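Local coordinates for terminal uridylyltransferase 1 (Trypanosoma brucei, PDB 5HZD), which adds uridines to the 3' ends of guide RNAs, ribosomal RNAs and some mRNAs and takes part in mitochondrial RNA editing, at residues 6-11 / 479-484; 410-415 / 461-466. All coordinates share one frame; numbering follows the deposited sequence.

Contact 1: residues 6-11 / 479-484; sequences YSCDAC and IGVTKS. With ZN (zinc ion), chain B.
The carboxylate of D9, which belongs to the zinc finger, sits over the first turn of a helix some 470 residues later in the chain and accepts the N-H groups of T482 and, weakly, K483, so that the residue capping them comes from a distant part of the sequence. OD1 is gripped twice by one residue: the backbone N of T482 donates to D9 OD1 at 2.9 Å, and the hydroxyl OG1 of T482 donates to the same D9 OD1 at 2.7 Å. Both donors come in on the syn side, yet from opposite faces of the carboxylate plane, each about 30° out of it. The T482 hydroxyl can reach back because chi1 (62°) sets OG1 between the backbone N and the carbonyl carbon. D9 OD2 takes a longer, weak bond from the backbone N of K483 (3.3 Å) and a bond from a water that in turn accepts from the N of G480. With the helix's N-terminus pointing at it, the negative charge of D9 is probably stabilised.

A second water joins the backbones, donating a hydrogen bond to S7 O and accepting one from V481 N. Apolar contact is slight: the methyl CB of A10 lies 3.8 Å from T482 CG2. The methyl CG1 of V481 lies beside the carboxylate, 3.6 Å from D9 OD1. G480 holds the N-cap position, its CA beside D9 CB.

D9 directly follows C8, and with A10 it lies between the two zinc-binding cysteines. C8 SG and C11 SG bind zinc at 2.3 and 2.4 Å; H25 and H30 complete the site. The A10 backbone N also donates to C8 SG, at 3.3 Å. The arrangement belongs to an atypical C2H2-type zinc finger, its CxxC turn docked through D9 on the N-terminus of helix 481-497.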
ATOM      1  N   TYR A   6     -14.642  31.992   6.167  1.00 20.37           N
ATOM      2  CA  TYR A   6     -13.963  30.883   6.814  1.00 19.65           C
ATOM      3  C   TYR A   6     -14.926  30.370   7.861  1.00 23.94           C
ATOM      4  O   TYR A   6     -15.598  31.155   8.520  1.00 29.63           O
ATOM      5  CB  TYR A   6     -12.682  31.351   7.524  1.00 21.30           C
ATOM      6  CG  TYR A   6     -11.622  31.927   6.617  1.00 19.19           C
ATOM      7  CD1 TYR A   6     -11.625  33.281   6.301  1.00 20.99           C
ATOM      8  CD2 TYR A   6     -10.602  31.131   6.106  1.00 23.59           C
ATOM      9  CE1 TYR A   6     -10.674  33.829   5.484  1.00 26.28           C
ATOM     10  CE2 TYR A   6      -9.628  31.686   5.274  1.00 25.59           C
ATOM     11  CZ  TYR A   6      -9.675  33.039   4.978  1.00 27.84           C
ATOM     12  OH  TYR A   6      -8.726  33.624   4.170  1.00 29.45           O
ATOM     13  N   SER A   7     -15.029  29.054   7.992  1.00 19.82           N
ATOM     14  CA  SER A   7     -15.945  28.508   8.979  1.00 20.61           C
ATOM     15  C   SER A   7     -15.214  27.491   9.848  1.00 19.23           C
ATOM     16  O   SER A   7     -14.311  26.775   9.398  1.00 18.61           O
ATOM     17  CB  SER A   7     -17.174  27.865   8.321  1.00 19.97           C
ATOM     18  OG  SER A   7     -16.838  26.688   7.600  1.00 19.90           O
ATOM     19  N   CYS A   8     -15.632  27.457  11.113  1.00 19.65           N
ATOM     20  CA  CYS A   8     -15.122  26.493  12.093  1.00 19.30           C
ATOM     21  C   CYS A   8     -15.629  25.082  11.804  1.00 22.83           C
ATOM     22  O   CYS A   8     -16.762  24.906  11.335  1.00 23.05           O
ATOM     23  CB  CYS A   8     -15.554  26.941  13.487  1.00 21.63           C
ATOM     24  SG  CYS A   8     -14.757  25.917  14.747  1.00 21.64           S
ATOM     25  N   ASP A   9     -14.782  24.070  12.051  1.00 18.29           N
ATOM     26  CA  ASP A   9     -15.166  22.664  11.875  1.00 19.72           C
ATOM     27  C   ASP A   9     -15.590  21.998  13.195  1.00 22.29           C
ATOM     28  O   ASP A   9     -15.863  20.799  13.214  1.00 25.93           O
ATOM     29  CB  ASP A   9     -14.025  21.855  11.240  1.00 18.91           C
ATOM     30  CG  ASP A   9     -12.806  21.751  12.142  1.00 20.83           C
ATOM     31  OD1 ASP A   9     -12.655  22.627  13.033  1.00 19.54           O
ATOM     32  OD2 ASP A   9     -12.014  20.798  11.944  1.00 20.10           O
ATOM     33  N   ALA A  10     -15.647  22.770  14.274  1.00 22.11           N
ATOM     34  CA  ALA A  10     -15.891  22.212  15.615  1.00 23.52           C
ATOM     35  C   ALA A  10     -17.136  22.781  16.269  1.00 27.09           C
ATOM     36  O   ALA A  10     -17.562  22.329  17.330  1.00 31.56           O
ATOM     37  CB  ALA A  10     -14.686  22.443  16.521  1.00 23.48           C
ATOM     38  N   CYS A  11     -17.708  23.813  15.664  1.00 23.29           N
ATOM     39  CA  CYS A  11     -19.024  24.262  16.081  1.00 24.71           C
ATOM     40  C   CYS A  11     -19.758  24.723  14.835  1.00 29.41           C
ATOM     41  O   CYS A  11     -19.126  25.052  13.835  1.00 30.38           O
ATOM     42  CB  CYS A  11     -18.935  25.336  17.150  1.00 29.86           C
ATOM     43  SG  CYS A  11     -18.224  26.859  16.626  1.00 27.32           S
ATOM     44  N   ILE A 479     -10.049  17.882   6.462  1.00 15.25           N
ATOM     45  CA  ILE A 479      -9.350  18.504   7.574  1.00 13.93           C
ATOM     46  C   ILE A 479      -9.719  19.965   7.746  1.00 17.45           C
ATOM     47  O   ILE A 479      -9.178  20.840   7.056  1.00 14.90           O
ATOM     48  CB  ILE A 479      -7.818  18.327   7.433  1.00 13.47           C
ATOM     49  CG1 ILE A 479      -7.498  16.836   7.309  1.00 15.91           C
ATOM     50  CG2 ILE A 479      -7.107  18.989   8.623  1.00 13.78           C
ATOM     51  CD1 ILE A 479      -6.014  16.533   7.083  1.00 15.99           C
ATOM     52  N   GLY A 480     -10.658  20.235   8.650  1.00 15.70           N
ATOM     53  CA  GLY A 480     -11.016  21.597   8.987  1.00 15.49           C
ATOM     54  C   GLY A 480     -10.039  22.211   9.982  1.00 15.56           C
ATOM     55  O   GLY A 480      -9.032  21.594  10.321  1.00 16.68           O
ATOM     56  N   VAL A 481     -10.331  23.405  10.470  1.00 16.11           N
ATOM     57  CA  VAL A 481      -9.330  24.160  11.227  1.00 16.21           C
ATOM     58  C   VAL A 481      -8.855  23.470  12.514  1.00 16.80           C
ATOM     59  O   VAL A 481      -7.637  23.393  12.747  1.00 17.09           O
ATOM     60  CB  VAL A 481      -9.763  25.615  11.497  1.00 16.88           C
ATOM     61  CG1 VAL A 481     -10.990  25.704  12.406  1.00 17.52           C
ATOM     62  CG2 VAL A 481      -8.575  26.426  12.067  1.00 19.33           C
ATOM     63  N   THR A 482      -9.768  22.977  13.345  1.00 16.50           N
ATOM     64  CA  THR A 482      -9.312  22.317  14.573  1.00 18.94           C
ATOM     65  C   THR A 482      -8.557  21.042  14.243  1.00 19.48           C
ATOM     66  O   THR A 482      -7.510  20.762  14.847  1.00 17.94           O
ATOM     67  CB  THR A 482     -10.457  22.074  15.613  1.00 17.13           C
ATOM     68  OG1 THR A 482     -11.453  21.209  15.049  1.00 21.77           O
ATOM     69  CG2 THR A 482     -11.065  23.375  15.990  1.00 18.32           C
ATOM     70  N   LYS A 483      -9.022  20.276  13.258  1.00 15.50           N
ATOM     71  CA  LYS A 483      -8.275  19.083  12.894  1.00 14.90           C
ATOM     72  C   LYS A 483      -6.879  19.487  12.398  1.00 17.20           C
ATOM     73  O   LYS A 483      -5.891  18.789  12.658  1.00 17.10           O
ATOM     74  CB  LYS A 483      -9.024  18.263  11.827  1.00 20.60           C
ATOM     75  CG  LYS A 483     -10.215  17.485  12.359  1.00 26.64           C
ATOM     76  CD  LYS A 483     -10.635  16.373  11.396  1.00 28.88           C
ATOM     77  CE  LYS A 483     -11.856  15.643  11.931  1.00 40.68           C
ATOM     78  NZ  LYS A 483     -12.292  14.562  11.003  1.00 47.91           N
ATOM     79  N   SER A 484      -6.785  20.612  11.689  1.00 14.82           N
ATOM     80  CA  SER A 484      -5.495  21.008  11.090  1.00 17.13           C
ATOM     81  C   SER A 484      -4.508  21.357  12.198  1.00 19.13           C
ATOM     82  O   SER A 484      -3.307  21.110  12.068  1.00 14.61           O
ATOM     83  CB  SER A 484      -5.635  22.197  10.112  1.00 14.99           C
ATOM     84  OG  SER A 484      -5.833  23.427  10.792  1.00 15.46           O
TER
HETATM   85 ZN    ZN B 701     -15.861  26.709  16.605  1.00 23.46          ZN
HETATM   86  O   HOH W   1     -12.334  24.786   9.112  1.00 17.70           O
HETATM   87  O   HOH W   2     -12.737  18.925  10.188  1.00 19.50           O

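Contact 2: residues 410-415 / 461-466; sequences FDWGHN and YELCIE
Apolar contact between W412 and L463 joins the two loops. The methyl CD2 of L463 approaches obliquely, 3.4 Å above the indole plane and offset toward the rim, with W412 CE3 its nearest atom at 3.5 Å. L463 CB reaches the six-membered ring, 3.8 Å from W412 CZ3. From the other side F410 brings its ring edge, CD2 over the indole centre, 3.6 Å above the plane. W412 CG lies anti to the carbonyl carbon (chi1 -72°), starting the indole off beside the backbone N.

The polar link is a single water. It donates to W412 O and N415 O and accepts from C464 N at 2.8 Å, bridging two carbonyls of one loop to an amide of the other. W412 O and E462 O, both acceptors, stand only 3.2 Å apart; K427 NZ donates to both and would offset their repulsion.

Within the first loop, D411 OD1 accepts from H414 N in an Asx motif, met from well above the carboxylate plane.

W412 lies just beyond helix 385-409, whose Y406 O takes the indole N-H, and L463 in the loop leading to helix 481-497; M342 of helix 336-349 touches W412, and helix 481-497 packs against both residues.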
ATOM      1  N   PHE A 410       7.151  25.623   5.077  1.00 17.02           N
ATOM      2  CA  PHE A 410       6.043  25.460   4.128  1.00 15.30           C
ATOM      3  C   PHE A 410       4.871  26.382   4.467  1.00 14.89           C
ATOM      4  O   PHE A 410       4.452  26.473   5.627  1.00 17.90           O
ATOM      5  CB  PHE A 410       5.576  23.989   4.074  1.00 13.02           C
ATOM      6  CG  PHE A 410       4.491  23.781   3.070  1.00 12.95           C
ATOM      7  CD1 PHE A 410       4.778  23.856   1.716  1.00 12.97           C
ATOM      8  CD2 PHE A 410       3.182  23.580   3.479  1.00 12.94           C
ATOM      9  CE1 PHE A 410       3.767  23.728   0.757  1.00 13.23           C
ATOM     10  CE2 PHE A 410       2.155  23.455   2.530  1.00 12.94           C
ATOM     11  CZ  PHE A 410       2.443  23.541   1.174  1.00 12.96           C
ATOM     12  N   ASP A 411       4.322  27.038   3.441  1.00 14.13           N
ATOM     13  CA  ASP A 411       3.230  27.990   3.658  1.00 14.89           C
ATOM     14  C   ASP A 411       1.899  27.256   3.551  1.00 14.61           C
ATOM     15  O   ASP A 411       1.281  27.216   2.480  1.00 15.06           O
ATOM     16  CB  ASP A 411       3.300  29.126   2.654  1.00 18.85           C
ATOM     17  CG  ASP A 411       2.346  30.260   2.990  1.00 22.02           C
ATOM     18  OD1 ASP A 411       1.376  30.043   3.765  1.00 20.17           O
ATOM     19  OD2 ASP A 411       2.590  31.378   2.492  1.00 24.26           O
ATOM     20  N   TRP A 412       1.454  26.708   4.668  1.00 14.20           N
ATOM     21  CA  TRP A 412       0.193  25.950   4.680  1.00 14.95           C
ATOM     22  C   TRP A 412      -1.000  26.829   4.354  1.00 15.60           C
ATOM     23  O   TRP A 412      -2.040  26.336   3.893  1.00 15.39           O
ATOM     24  CB  TRP A 412      -0.051  25.307   6.030  1.00 14.91           C
ATOM     25  CG  TRP A 412       0.831  24.123   6.391  1.00 13.43           C
ATOM     26  CD1 TRP A 412       1.888  24.142   7.262  1.00 15.17           C
ATOM     27  CD2 TRP A 412       0.684  22.757   5.967  1.00 13.63           C
ATOM     28  NE1 TRP A 412       2.413  22.876   7.407  1.00 14.77           N
ATOM     29  CE2 TRP A 412       1.699  22.005   6.624  1.00 13.38           C
ATOM     30  CE3 TRP A 412      -0.206  22.091   5.112  1.00 15.22           C
ATOM     31  CZ2 TRP A 412       1.840  20.624   6.463  1.00 12.60           C
ATOM     32  CZ3 TRP A 412      -0.054  20.719   4.930  1.00 14.58           C
ATOM     33  CH2 TRP A 412       0.969  19.990   5.605  1.00 14.67           C
ATOM     34  N   GLY A 413      -0.867  28.132   4.592  1.00 15.20           N
ATOM     35  CA  GLY A 413      -1.992  29.036   4.421  1.00 17.98           C
ATOM     36  C   GLY A 413      -2.269  29.335   2.967  1.00 19.19           C
ATOM     37  O   GLY A 413      -3.434  29.526   2.581  1.00 19.43           O
ATOM     38  N   HIS A 414      -1.213  29.360   2.149  1.00 17.00           N
ATOM     39  CA  HIS A 414      -1.355  29.812   0.768  1.00 17.30           C
ATOM     40  C   HIS A 414      -0.931  28.828  -0.312  1.00 15.11           C
ATOM     41  O   HIS A 414      -1.302  29.011  -1.483  1.00 16.86           O
ATOM     42  CB  HIS A 414      -0.625  31.137   0.566  1.00 19.91           C
ATOM     43  CG  HIS A 414      -1.195  32.229   1.403  1.00 22.67           C
ATOM     44  ND1 HIS A 414      -2.446  32.758   1.166  1.00 29.73           N
ATOM     45  CD2 HIS A 414      -0.722  32.845   2.510  1.00 25.74           C
ATOM     46  CE1 HIS A 414      -2.706  33.683   2.076  1.00 36.37           C
ATOM     47  NE2 HIS A 414      -1.676  33.756   2.901  1.00 33.06           N
ATOM     48  N   ASN A 415      -0.167  27.799   0.059  1.00 14.75           N
ATOM     49  CA  ASN A 415       0.387  26.887  -0.931  1.00 14.29           C
ATOM     50  C   ASN A 415      -0.126  25.462  -0.789  1.00 13.85           C
ATOM     51  O   ASN A 415      -0.779  25.121   0.185  1.00 13.76           O
ATOM     52  CB  ASN A 415       1.915  26.892  -0.847  1.00 19.81           C
ATOM     53  CG  ASN A 415       2.523  28.219  -1.304  1.00 20.63           C
ATOM     54  OD1 ASN A 415       1.890  29.016  -2.036  1.00 17.80           O
ATOM     55  ND2 ASN A 415       3.771  28.454  -0.901  1.00 17.57           N
ATOM     56  N   TYR A 461      -9.920  23.295   2.551  1.00 15.26           N
ATOM     57  CA  TYR A 461      -8.662  23.640   1.891  1.00 14.77           C
ATOM     58  C   TYR A 461      -7.734  24.301   2.898  1.00 16.26           C
ATOM     59  O   TYR A 461      -6.994  25.234   2.574  1.00 18.90           O
ATOM     60  CB  TYR A 461      -8.913  24.598   0.715  1.00 15.16           C
ATOM     61  CG  TYR A 461      -9.738  24.004  -0.413  1.00 15.22           C
ATOM     62  CD1 TYR A 461      -9.383  22.800  -0.996  1.00 14.74           C
ATOM     63  CD2 TYR A 461     -10.862  24.665  -0.904  1.00 16.13           C
ATOM     64  CE1 TYR A 461     -10.122  22.252  -2.033  1.00 17.31           C
ATOM     65  CE2 TYR A 461     -11.620  24.119  -1.940  1.00 17.63           C
ATOM     66  CZ  TYR A 461     -11.229  22.922  -2.509  1.00 18.10           C
ATOM     67  OH  TYR A 461     -11.973  22.373  -3.537  1.00 20.55           O
ATOM     68  N   GLU A 462      -7.782  23.822   4.140  1.00 14.68           N
ATOM     69  CA  GLU A 462      -6.889  24.301   5.178  1.00 14.68           C
ATOM     70  C   GLU A 462      -5.494  23.756   4.978  1.00 14.17           C
ATOM     71  O   GLU A 462      -4.510  24.520   4.922  1.00 15.19           O
ATOM     72  CB  GLU A 462      -7.408  23.833   6.536  1.00 16.98           C
ATOM     73  CG  GLU A 462      -6.792  24.539   7.708  1.00 21.55           C
ATOM     74  CD  GLU A 462      -7.163  26.016   7.837  1.00 19.89           C
ATOM     75  OE1 GLU A 462      -8.327  26.435   7.569  1.00 23.52           O
ATOM     76  OE2 GLU A 462      -6.256  26.774   8.231  1.00 24.82           O
ATOM     77  N   LEU A 463      -5.404  22.434   4.913  1.00 13.99           N
ATOM     78  CA  LEU A 463      -4.150  21.777   4.572  1.00 13.29           C
ATOM     79  C   LEU A 463      -4.337  21.140   3.216  1.00 16.05           C
ATOM     80  O   LEU A 463      -5.234  20.290   3.049  1.00 14.91           O
ATOM     81  CB  LEU A 463      -3.830  20.680   5.588  1.00 13.02           C
ATOM     82  CG  LEU A 463      -3.838  21.054   7.067  1.00 15.73           C
ATOM     83  CD1 LEU A 463      -3.290  19.868   7.866  1.00 15.50           C
ATOM     84  CD2 LEU A 463      -2.986  22.294   7.298  1.00 14.81           C
ATOM     85  N   CYS A 464      -3.527  21.530   2.235  1.00 13.02           N
ATOM     86  CA  CYS A 464      -3.766  21.071   0.871  1.00 12.93           C
ATOM     87  C   CYS A 464      -2.656  20.201   0.320  1.00 12.54           C
ATOM     88  O   CYS A 464      -1.484  20.607   0.315  1.00 13.53           O
ATOM     89  CB  CYS A 464      -3.935  22.276  -0.059  1.00 13.33           C
ATOM     90  SG  CYS A 464      -5.428  23.218   0.316  1.00 15.67           S
ATOM     91  N   ILE A 465      -3.028  19.016  -0.170  1.00 12.30           N
ATOM     92  CA  ILE A 465      -2.090  18.110  -0.831  1.00 11.99           C
ATOM     93  C   ILE A 465      -2.801  17.683  -2.114  1.00 12.79           C
ATOM     94  O   ILE A 465      -3.913  17.124  -2.062  1.00 15.41           O
ATOM     95  CB  ILE A 465      -1.817  16.871   0.035  1.00 12.51           C
ATOM     96  CG1 ILE A 465      -1.173  17.290   1.357  1.00 11.65           C
ATOM     97  CG2 ILE A 465      -0.897  15.928  -0.709  1.00 14.17           C
ATOM     98  CD1 ILE A 465      -0.885  16.075   2.270  1.00 13.76           C
ATOM     99  N   GLU A 466      -2.202  17.995  -3.255  1.00 12.90           N
ATOM    100  CA  GLU A 466      -2.820  17.681  -4.541  1.00 12.30           C
ATOM    101  C   GLU A 466      -2.594  16.203  -4.878  1.00 15.07           C
ATOM    102  O   GLU A 466      -1.451  15.708  -4.842  1.00 13.53           O
ATOM    103  CB  GLU A 466      -2.237  18.595  -5.631  1.00 12.68           C
ATOM    104  CG  GLU A 466      -2.828  18.335  -7.047  1.00 17.10           C
ATOM    105  CD  GLU A 466      -2.453  19.356  -8.121  1.00 20.81           C
ATOM    106  OE1 GLU A 466      -1.439  20.092  -8.016  1.00 14.74           O
ATOM    107  OE2 GLU A 466      -3.207  19.441  -9.120  1.00 23.19           O
TER
HETATM  108  O   HOH W   3      -1.950  23.885   2.488  1.00 13.48           O

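The two contacts lie 14 Å apart, centre to centre, on the same side of the chain's centre, with contact 2 nested along the sequence inside the long loop that contact 1 closes. They share helix 481-497: contact 1 meets its N-terminus, while the loops of contact 2 pack against its side. They also touch directly, S484 OG lying 3.4 Å from E462 CG and S484 CB 3.7 Å from L463 CG. A further tie is the hydrogen bond between E462 OE2 and H19 NE2 of the zinc finger. The finger is joined to the region that continues into the assigned nucleotide recognition motif, which begins at I465, consistent with its requirement for proper folding of the catalytic domain.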